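Local coordinates for protein carboxylesterase (Uncultured bacterium, PDB 5GMX) that hydrolyses carboxylic esters as a family VIII carboxylesterase of beta-lactamase-like fold, and also acts on oxyimino cephalosporins, at residues T79-L84 and L186-V191; A162-H167 and E262-A266. All coordinates share one frame; numbering follows the deposited sequence.

Contact 1: residues T79-L84 and L186-V191; sequences TVVGVL and LFAEKV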
loop_
_atom_site.group_PDB
_atom_site.type_symbol
_atom_site.label_atom_id
_atom_site.label_comp_id
_atom_site.label_asym_id
_atom_site.label_seq_id
_atom_site.Cartn_x
_atom_site.Cartn_y
_atom_site.Cartn_z
ATOM N N THR A 79 -3.134 -5.445 -5.230
ATOM C CA THR A 79 -3.792 -5.235 -6.508
ATOM C C THR A 79 -3.201 -6.187 -7.541
ATOM O O THR A 79 -3.944 -6.783 -8.327
ATOM C CB THR A 79 -3.684 -3.780 -6.968
ATOM O OG1 THR A 79 -4.367 -2.957 -6.019
ATOM C CG2 THR A 79 -4.345 -3.602 -8.319
ATOM N N VAL A 80 -1.884 -6.390 -7.485
ATOM C CA VAL A 80 -1.246 -7.317 -8.417
ATOM C C VAL A 80 -1.906 -8.691 -8.292
ATOM O O VAL A 80 -2.307 -9.289 -9.301
ATOM C CB VAL A 80 0.271 -7.453 -8.176
ATOM C CG1 VAL A 80 0.846 -8.550 -9.068
ATOM C CG2 VAL A 80 0.966 -6.139 -8.463
ATOM N N VAL A 81 -2.076 -9.161 -7.053
ATOM C CA VAL A 81 -2.609 -10.513 -6.869
ATOM C C VAL A 81 -4.012 -10.549 -7.427
ATOM O O VAL A 81 -4.381 -11.477 -8.168
ATOM C CB VAL A 81 -2.610 -10.960 -5.389
ATOM C CG1 VAL A 81 -3.362 -12.283 -5.242
ATOM C CG2 VAL A 81 -1.177 -11.108 -4.887
ATOM N N GLY A 82 -4.759 -9.487 -7.135
ATOM C CA GLY A 82 -6.118 -9.374 -7.601
ATOM C C GLY A 82 -6.201 -9.465 -9.107
ATOM O O GLY A 82 -7.060 -10.175 -9.650
ATOM N N VAL A 83 -5.289 -8.771 -9.788
ATOM C CA VAL A 83 -5.330 -8.747 -11.244
ATOM C C VAL A 83 -5.043 -10.154 -11.731
ATOM O O VAL A 83 -5.739 -10.673 -12.619
ATOM C CB VAL A 83 -4.329 -7.734 -11.842
ATOM C CG1 VAL A 83 -4.176 -7.936 -13.351
ATOM C CG2 VAL A 83 -4.773 -6.303 -11.512
ATOM N N LEU A 84 -4.054 -10.794 -11.106
ATOM C CA LEU A 84 -3.681 -12.131 -11.542
ATOM C C LEU A 84 -4.802 -13.105 -11.222
ATOM O O LEU A 84 -5.001 -14.072 -11.956
ATOM C CB LEU A 84 -2.370 -12.589 -10.886
ATOM C CG LEU A 84 -1.114 -11.845 -11.358
ATOM C CD1 LEU A 84 0.085 -12.256 -10.522
ATOM C CD2 LEU A 84 -0.852 -12.096 -12.840
ATOM N N LEU A 186 5.796 -6.648 -12.391
ATOM C CA LEU A 186 4.405 -7.061 -12.545
ATOM C C LEU A 186 3.474 -5.899 -12.209
ATOM O O LEU A 186 2.486 -5.673 -12.900
ATOM C CB LEU A 186 4.094 -8.266 -11.668
ATOM C CG LEU A 186 4.678 -9.595 -12.113
ATOM C CD1 LEU A 186 4.512 -10.643 -11.006
ATOM C CD2 LEU A 186 3.988 -10.042 -13.408
ATOM N N PHE A 187 3.799 -5.153 -11.158
ATOM C CA PHE A 187 3.009 -3.972 -10.817
ATOM C C PHE A 187 3.107 -2.917 -11.933
ATOM O O PHE A 187 2.098 -2.355 -12.356
ATOM C CB PHE A 187 3.449 -3.380 -9.475
ATOM C CG PHE A 187 2.771 -2.078 -9.146
ATOM C CD1 PHE A 187 1.485 -2.062 -8.622
ATOM C CD2 PHE A 187 3.414 -0.870 -9.369
ATOM C CE1 PHE A 187 0.861 -0.862 -8.323
ATOM C CE2 PHE A 187 2.797 0.331 -9.078
ATOM C CZ PHE A 187 1.517 0.337 -8.555
ATOM N N ALA A 188 4.318 -2.656 -12.409
ATOM C CA ALA A 188 4.506 -1.723 -13.524
ATOM C C ALA A 188 3.672 -2.110 -14.743
ATOM O O ALA A 188 2.952 -1.278 -15.289
ATOM C CB ALA A 188 5.977 -1.644 -13.918
ATOM N N GLU A 189 3.752 -3.375 -15.150
ATOM C CA GLU A 189 3.160 -3.807 -16.417
ATOM C C GLU A 189 1.661 -4.058 -16.357
ATOM O O GLU A 189 0.948 -3.801 -17.324
ATOM C CB GLU A 189 3.870 -5.069 -16.935
ATOM C CG GLU A 189 5.272 -4.781 -17.495
ATOM C CD GLU A 189 6.053 -6.033 -17.880
ATOM O OE1 GLU A 189 5.522 -7.152 -17.702
ATOM O OE2 GLU A 189 7.205 -5.895 -18.352
ATOM N N LYS A 190 1.174 -4.554 -15.227
ATOM C CA LYS A 190 -0.223 -4.951 -15.155
ATOM C C LYS A 190 -1.126 -3.961 -14.432
ATOM O O LYS A 190 -2.332 -3.996 -14.612
ATOM C CB LYS A 190 -0.339 -6.327 -14.505
ATOM C CG LYS A 190 0.270 -7.419 -15.364
ATOM C CD LYS A 190 0.061 -8.787 -14.773
ATOM C CE LYS A 190 0.379 -9.861 -15.801
ATOM N NZ LYS A 190 -0.599 -9.815 -16.925
ATOM N N VAL A 191 -0.559 -3.076 -13.622
ATOM C CA VAL A 191 -1.392 -2.146 -12.874
ATOM C C VAL A 191 -1.145 -0.683 -13.245
ATOM O O VAL A 191 -2.066 0.015 -13.657
ATOM C CB VAL A 191 -1.183 -2.310 -11.352
ATOM C CG1 VAL A 191 -1.981 -1.266 -10.594
ATOM C CG2 VAL A 191 -1.560 -3.713 -10.913
#

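Contact 2: residues A162-H167 and E262-A266; sequences AVVFGH and EVPGA. With PMS (phenylmethanesulfonic acid), chain C.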
loop_
_atom_site.group_PDB
_atom_site.type_symbol
_atom_site.label_atom_id
_atom_site.label_comp_id
_atom_site.label_asym_id
_atom_site.label_seq_id
_atom_site.Cartn_x
_atom_site.Cartn_y
_atom_site.Cartn_z
ATOM N N ALA A 162 3.803 -7.146 8.932
ATOM C CA ALA A 162 4.158 -5.731 8.806
ATOM C C ALA A 162 5.162 -5.389 7.708
ATOM O O ALA A 162 5.057 -4.338 7.074
ATOM C CB ALA A 162 4.685 -5.228 10.135
ATOM N N VAL A 163 6.151 -6.250 7.503
ATOM C CA VAL A 163 7.179 -5.962 6.512
ATOM C C VAL A 163 7.182 -7.014 5.408
ATOM O O VAL A 163 7.352 -6.687 4.233
ATOM C CB VAL A 163 8.582 -5.871 7.152
ATOM C CG1 VAL A 163 9.643 -5.593 6.085
ATOM C CG2 VAL A 163 8.610 -4.787 8.238
ATOM N N VAL A 164 6.992 -8.274 5.786
ATOM C CA VAL A 164 7.167 -9.383 4.853
ATOM C C VAL A 164 5.937 -9.681 3.988
ATOM O O VAL A 164 5.999 -10.550 3.120
ATOM C CB VAL A 164 7.567 -10.681 5.608
ATOM C CG1 VAL A 164 8.832 -10.454 6.425
ATOM C CG2 VAL A 164 6.438 -11.164 6.500
ATOM N N PHE A 165 4.827 -8.976 4.214
ATOM C CA PHE A 165 3.600 -9.184 3.414
ATOM C C PHE A 165 3.877 -9.118 1.908
ATOM O O PHE A 165 3.387 -9.947 1.130
ATOM C CB PHE A 165 2.527 -8.150 3.791
ATOM C CG PHE A 165 1.279 -8.202 2.932
ATOM C CD1 PHE A 165 0.250 -9.070 3.241
ATOM C CD2 PHE A 165 1.124 -7.356 1.845
ATOM C CE1 PHE A 165 -0.900 -9.116 2.465
ATOM C CE2 PHE A 165 -0.024 -7.396 1.068
ATOM C CZ PHE A 165 -1.037 -8.277 1.383
ATOM N N GLY A 166 4.661 -8.118 1.512
ATOM C CA GLY A 166 4.991 -7.895 0.120
ATOM C C GLY A 166 5.747 -9.055 -0.496
ATOM O O GLY A 166 5.532 -9.396 -1.659
ATOM N N HIS A 167 6.622 -9.678 0.293
ATOM C CA HIS A 167 7.389 -10.822 -0.179
ATOM C C HIS A 167 6.541 -12.078 -0.387
ATOM O O HIS A 167 6.719 -12.780 -1.381
ATOM C CB HIS A 167 8.527 -11.145 0.792
ATOM C CG HIS A 167 9.733 -10.275 0.609
ATOM N ND1 HIS A 167 9.826 -9.012 1.150
ATOM C CD2 HIS A 167 10.882 -10.479 -0.076
ATOM C CE1 HIS A 167 10.989 -8.478 0.820
ATOM N NE2 HIS A 167 11.648 -9.345 0.072
ATOM N N GLU A 262 13.278 -4.280 -3.786
ATOM C CA GLU A 262 11.841 -4.512 -3.792
ATOM C C GLU A 262 11.401 -5.051 -2.433
ATOM O O GLU A 262 11.659 -6.199 -2.090
ATOM C CB GLU A 262 11.438 -5.450 -4.927
ATOM C CG GLU A 262 11.647 -4.806 -6.284
ATOM C CD GLU A 262 10.925 -5.525 -7.403
ATOM O OE1 GLU A 262 11.129 -5.134 -8.578
ATOM O OE2 GLU A 262 10.135 -6.448 -7.110
ATOM N N VAL A 263 10.786 -4.174 -1.645
ATOM C CA VAL A 263 10.229 -4.536 -0.345
ATOM C C VAL A 263 8.783 -4.075 -0.337
ATOM O O VAL A 263 8.451 -3.055 0.270
ATOM C CB VAL A 263 11.003 -3.883 0.824
ATOM C CG1 VAL A 263 10.585 -4.498 2.159
ATOM C CG2 VAL A 263 12.504 -4.058 0.630
ATOM N N PRO A 264 7.913 -4.830 -1.018
ATOM C CA PRO A 264 6.544 -4.394 -1.327
ATOM C C PRO A 264 5.617 -4.257 -0.108
ATOM O O PRO A 264 4.471 -3.845 -0.262
ATOM C CB PRO A 264 6.039 -5.492 -2.270
ATOM C CG PRO A 264 7.290 -6.189 -2.777
ATOM C CD PRO A 264 8.223 -6.141 -1.611
ATOM N N GLY A 265 6.091 -4.595 1.086
ATOM C CA GLY A 265 5.317 -4.283 2.270
ATOM C C GLY A 265 5.523 -2.844 2.735
ATOM O O GLY A 265 4.751 -2.340 3.547
ATOM N N ALA A 266 6.560 -2.172 2.234
ATOM C CA ALA A 266 6.971 -0.918 2.864
ATOM C C ALA A 266 7.779 0.081 2.028
ATOM O O ALA A 266 8.010 1.192 2.494
ATOM C CB ALA A 266 7.765 -1.243 4.131
HETATM C C PMS C . 5.040 -0.701 7.479
HETATM S S PMS C . 3.440 0.075 7.390
HETATM C C1 PMS C . 5.618 -0.676 8.883
HETATM C C2 PMS C . 6.446 0.366 9.280
HETATM C C3 PMS C . 6.979 0.386 10.562
HETATM C C4 PMS C . 6.690 -0.637 11.451
HETATM C C5 PMS C . 5.865 -1.681 11.058
HETATM C C6 PMS C . 5.335 -1.701 9.776
HETATM O O2S PMS C . 2.621 -0.035 8.657
HETATM O O1S PMS C . 3.568 1.575 7.262
HETATM O O HOH W 1 7.803 -6.998 1.818
HETATM O O HOH W 2 13.683 -8.092 -1.656
#

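Contact 1: residues T79-L84 and L186-V191
Val80 and Phe187 pack two helices of the beta-lactamase-like fold together in a buried contact. They are helix 72-86, which begins right after Ser71 and carries Lys74, residues that fit the SxxK pattern of this family, and helix 183-192. The short segments cross at 53° with their axes 10.0 Å apart, and apolar packing joins them.

Val80 sits in the middle. Its CG2 branch lies beside its own backbone N, anti to the carbonyl carbon, and from there reaches CA and CB of Phe187. Val80 CG2 is 3.8 Å from Phe187 CB and stands at the edge of the ring, near its plane. The other branch, CG1, meets Leu186 CB at 4.2 Å, the two side chains crossing at about a right angle. Val191, at the end of a wider pi-type turn at 188-191, fills in next to Val80. Its CG2 lies 3.8 Å from Thr79 CG2 and 4.2 Å from Val83 CG2.

Two polar ends are satisfied elsewhere. Thr79 OG1 bonds to Gly75 O within its own helix, which leaves CG2 to do the packing. Lys190 NZ forms a salt bridge with Glu87. Helix 165-175 adds Ala173 against Val80, Leu84 and Leu186. The aliphatic part of Lys190 passes across Leu84 at about a right angle, with Leu84 CD2 3.9 Å from Lys190 CE.

Contact 2: residues A162-H167 and E262-A266
His167 turns its ring toward Glu262 and Val263 through a chi1 of -81°, with CG beside its own backbone N, and a chi2 of 82°. Val163 and Val263 each hold CG1 anti to the backbone N. Their side chains cross obliquely, with Val163 CG1 4.2 Å from Val263 CG1.

The closest packing is backbone against ring. Pro264 CB lies 3.5 Å from Gly166 CA, and Pro264 CG rests near the Gly166 carbonyl. Gly166 and Gly265 have no side chains, and their main chains come close: Gly166 CA is 3.6 Å from Gly265 N.

Two waters carry the polar links. The first accepts from Gly265 N at 3.0 Å. It donates to Val163 O at a short 2.5 Å, a length that is doubtful. It also bonds to His167 ND1 at 2.9 Å and weakly to His167 N. Four groups thus surround one water, and it ties the start of the helix to the 262-266 loop. The second water donates to Glu262 O at 2.8 Å and also bonds to His167 NE2. Both ring nitrogens are therefore occupied, which should fix the ring's rotation.

The contact reaches the pocket of the bound phenylmethanesulfonic acid, probably the active site. Ala162 CB touches the ligand ring, 3.6 Å from its C6. The carbonyl oxygens of Ala162 and Gly265 both accept from Lys74 NZ, which probably helps hold this lysine, part of a likely SxxK motif, in place.

Trp138 of helix 138-146 stacks on the His167 ring and also touches Pro264. Leu183 of helix 183-192 packs on Glu262 and Pro264. The 262-266 loop itself runs from helix 256-260 toward strand 269-270, against the first turn of helix 165-175.

From the N terminus, helix 72-86 supplies 79-84 first. The chain then reaches 162-167, at the start of helix 165-175, and next 186-191, where contact 1 closes a loop of 101 residues. Contact 2 closes later, when 262-266 comes back to 162-167 across 94 residues. The two loops cross, because the segments alternate along the chain. The contact centres are 15 Å apart and the nearest atoms about 7 Å, without touching. Contact 1 joins helices 72-86 and 183-192. Contact 2 joins the start of helix 165-175 to the loop between helix 256-260 and strand 269-270. Helix 72-86 also bridges them: it carries 79-84, and its Lys74 bonds to both segments of contact 2.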